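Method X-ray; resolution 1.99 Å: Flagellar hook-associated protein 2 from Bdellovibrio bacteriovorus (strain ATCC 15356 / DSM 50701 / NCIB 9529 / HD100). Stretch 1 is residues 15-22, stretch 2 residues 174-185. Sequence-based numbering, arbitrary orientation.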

# COMPACT_ATOMS: atom_id res chain seq x y z
N ASP A 15 3.11 12.07 -1.14
CA ASP A 15 3.91 10.96 -0.59
C ASP A 15 5.31 10.93 -1.16
O ASP A 15 5.54 10.36 -2.23
CB ASP A 15 3.22 9.61 -0.81
CG ASP A 15 3.82 8.51 0.08
OD1 ASP A 15 5.02 8.62 0.46
OD2 ASP A 15 3.08 7.56 0.41
N PRO A 16 6.27 11.50 -0.42
CA PRO A 16 7.66 11.53 -0.89
C PRO A 16 8.30 10.16 -1.07
O PRO A 16 9.32 10.04 -1.73
CB PRO A 16 8.41 12.34 0.20
CG PRO A 16 7.36 13.01 1.01
CD PRO A 16 6.09 12.20 0.87
N ASN A 17 7.70 9.12 -0.48
CA ASN A 17 8.23 7.75 -0.62
C ASN A 17 7.65 7.03 -1.84
O ASN A 17 7.93 5.84 -2.06
CB ASN A 17 7.93 6.96 0.64
CG ASN A 17 8.62 7.55 1.88
OD1 ASN A 17 7.97 7.86 2.85
ND2 ASN A 17 9.92 7.74 1.81
N ILE A 18 6.84 7.74 -2.61
CA ILE A 18 6.42 7.25 -3.93
C ILE A 18 6.97 8.15 -5.02
O ILE A 18 7.61 7.67 -5.98
CB ILE A 18 4.88 7.06 -4.07
CG1 ILE A 18 4.39 6.01 -3.08
CG2 ILE A 18 4.52 6.64 -5.53
CD1 ILE A 18 2.86 5.81 -3.02
N VAL A 19 6.75 9.45 -4.88
CA VAL A 19 7.30 10.42 -5.82
C VAL A 19 7.80 11.62 -5.04
O VAL A 19 7.08 12.12 -4.19
CB VAL A 19 6.23 10.89 -6.83
CG1 VAL A 19 6.89 11.83 -7.84
CG2 VAL A 19 5.60 9.72 -7.55
N ASP A 20 9.03 12.06 -5.29
CA ASP A 20 9.50 13.31 -4.70
C ASP A 20 10.11 14.13 -5.83
O ASP A 20 10.12 13.69 -6.99
CB ASP A 20 10.53 13.07 -3.58
CG ASP A 20 10.54 14.19 -2.54
OD1 ASP A 20 9.93 15.25 -2.75
OD2 ASP A 20 11.17 14.01 -1.49
N GLY A 21 10.60 15.32 -5.50
CA GLY A 21 11.15 16.20 -6.50
C GLY A 21 11.67 17.50 -5.94
O GLY A 21 11.59 17.74 -4.74
N GLN A 22 12.23 18.32 -6.83
CA GLN A 22 12.82 19.62 -6.47
C GLN A 22 12.64 20.65 -7.60
O GLN A 22 12.59 20.27 -8.77
CB GLN A 22 14.29 19.44 -6.14
CG GLN A 22 15.02 18.50 -7.07
CD GLN A 22 16.38 18.10 -6.54
OE1 GLN A 22 16.81 16.96 -6.71
NE2 GLN A 22 17.05 19.04 -5.88
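Stretch 2, residues 174-185: PGVTLDFKSAAP

The apolar centre of this contact is Val19, which sends its side chain to the same face of a two-stranded pairing as Leu178 and Phe180. Its CG1 lies 4.1 Å from Leu178 CD2 and 4.2 Å from Phe180 CD1, meeting the phenylalanine ring at its edge, near the ring plane. A second apolar touch sits further along stretch 2, beyond the strand, where Ile18 CD1 packs 3.5 Å from Ala184 CB.

The frame beneath these contacts is antiparallel. Strand 178-180 runs against strand 19-21, their N-to-C directions 150° apart and their axes 4.6 Å apart at closest approach. Val19 faces Phe180 and Gly21 faces Leu178 as non-hydrogen-bonded pairs, with CA-CA distances of 4.6 and about 4.3 Å; between them Asp20 and Asp179 form the hydrogen-bonded pair, Asp20 N giving to Asp179 O at 3.1 Å and Asp179 N to Asp20 O at 2.9 Å. The rule is alternation: apolar side chains share one face, and the two aspartates take the other. Gly21 is fully extended; its CA is 3.0 Å from Thr177 O, and an ideal CB would come 2.8 Å from that oxygen, a clash, so the position facing Leu178 has no room for a side chain. Past the glycine a further pair of backbone hydrogen bonds joins the stretches, Gln22 N to Thr177 O and Thr177 N to Gln22 O, both 3.1 Å.

At the other end, the loop before strand 19-21 offers carbonyls to stretch 2. Ile18 O accepts from Lys181 N at 2.8 Å and, weakly, from Ser182 N at 3.4 Å, while Ser182 OG donates to Asn17 O at 2.7 Å. The outer polar edge belongs to Lys181: its CG lies 3.2 Å from Pro16 O and its CE 3.8 Å from Asp20 CB, yet its NZ forms a salt bridge within its own stretch, 3.2 Å from Asp179 OD2.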

# COMPACT_ATOMS: atom_id res chain seq x y z
N PRO A 174 5.84 20.78 -14.81
CA PRO A 174 6.76 21.73 -15.42
C PRO A 174 7.51 22.56 -14.38
O PRO A 174 6.88 23.14 -13.49
CB PRO A 174 5.83 22.63 -16.27
CG PRO A 174 4.67 21.76 -16.59
CD PRO A 174 4.47 20.93 -15.34
N GLY A 175 8.83 22.59 -14.49
CA GLY A 175 9.66 23.36 -13.56
C GLY A 175 10.19 22.54 -12.40
O GLY A 175 10.92 23.06 -11.55
N VAL A 176 9.85 21.25 -12.37
CA VAL A 176 10.31 20.36 -11.33
C VAL A 176 10.92 19.10 -11.92
O VAL A 176 10.44 18.57 -12.94
CB VAL A 176 9.14 20.02 -10.37
CG1 VAL A 176 9.40 18.73 -9.58
CG2 VAL A 176 8.88 21.20 -9.44
N THR A 177 11.98 18.62 -11.27
CA THR A 177 12.53 17.30 -11.55
C THR A 177 11.95 16.32 -10.53
O THR A 177 12.21 16.44 -9.34
CB THR A 177 14.06 17.32 -11.52
OG1 THR A 177 14.52 18.15 -12.58
CG2 THR A 177 14.64 15.93 -11.71
N LEU A 178 11.14 15.39 -11.04
CA LEU A 178 10.52 14.32 -10.26
C LEU A 178 11.44 13.09 -10.27
O LEU A 178 12.01 12.78 -11.30
CB LEU A 178 9.17 13.91 -10.89
CG LEU A 178 8.01 14.91 -10.95
CD1 LEU A 178 6.76 14.24 -11.52
CD2 LEU A 178 7.72 15.45 -9.56
N ASP A 179 11.60 12.45 -9.11
CA ASP A 179 12.23 11.15 -8.99
C ASP A 179 11.22 10.16 -8.42
O ASP A 179 10.67 10.39 -7.33
CB ASP A 179 13.46 11.25 -8.07
CG ASP A 179 14.37 10.02 -8.17
OD1 ASP A 179 14.82 9.69 -9.32
OD2 ASP A 179 14.66 9.39 -7.12
N PHE A 180 10.96 9.07 -9.15
CA PHE A 180 10.06 8.05 -8.65
C PHE A 180 10.80 7.18 -7.62
O PHE A 180 11.83 6.56 -7.96
CB PHE A 180 9.49 7.19 -9.80
CG PHE A 180 9.03 8.01 -10.96
CD1 PHE A 180 8.30 9.18 -10.76
CD2 PHE A 180 9.33 7.64 -12.26
CE1 PHE A 180 7.88 9.96 -11.83
CE2 PHE A 180 8.93 8.43 -13.33
CZ PHE A 180 8.21 9.60 -13.10
N LYS A 181 10.29 7.14 -6.40
CA LYS A 181 10.95 6.36 -5.31
C LYS A 181 10.45 4.91 -5.19
O LYS A 181 11.16 4.05 -4.65
CB LYS A 181 10.73 7.05 -4.00
CG LYS A 181 11.07 8.52 -3.94
CD LYS A 181 12.51 8.73 -4.17
CE LYS A 181 12.92 10.12 -3.76
NZ LYS A 181 14.35 10.35 -4.08
N SER A 182 9.23 4.65 -5.61
CA SER A 182 8.65 3.31 -5.57
C SER A 182 7.50 3.21 -6.53
O SER A 182 6.93 4.22 -6.89
CB SER A 182 8.17 2.97 -4.12
OG SER A 182 7.15 3.85 -3.66
N ALA A 183 7.14 2.00 -6.93
CA ALA A 183 5.95 1.74 -7.74
C ALA A 183 4.78 1.55 -6.78
O ALA A 183 4.92 0.91 -5.75
CB ALA A 183 6.14 0.50 -8.57
N ALA A 184 3.63 2.13 -7.08
CA ALA A 184 2.48 1.93 -6.19
C ALA A 184 1.23 1.95 -7.01
O ALA A 184 0.51 2.95 -7.04
CB ALA A 184 2.46 2.97 -5.10
N PRO A 185 1.01 0.86 -7.76
CA PRO A 185 -0.10 0.86 -8.70
C PRO A 185 -1.40 1.09 -7.96
O PRO A 185 -1.58 0.55 -6.87
CB PRO A 185 -0.04 -0.55 -9.35
CG PRO A 185 1.01 -1.32 -8.63
CD PRO A 185 1.80 -0.39 -7.77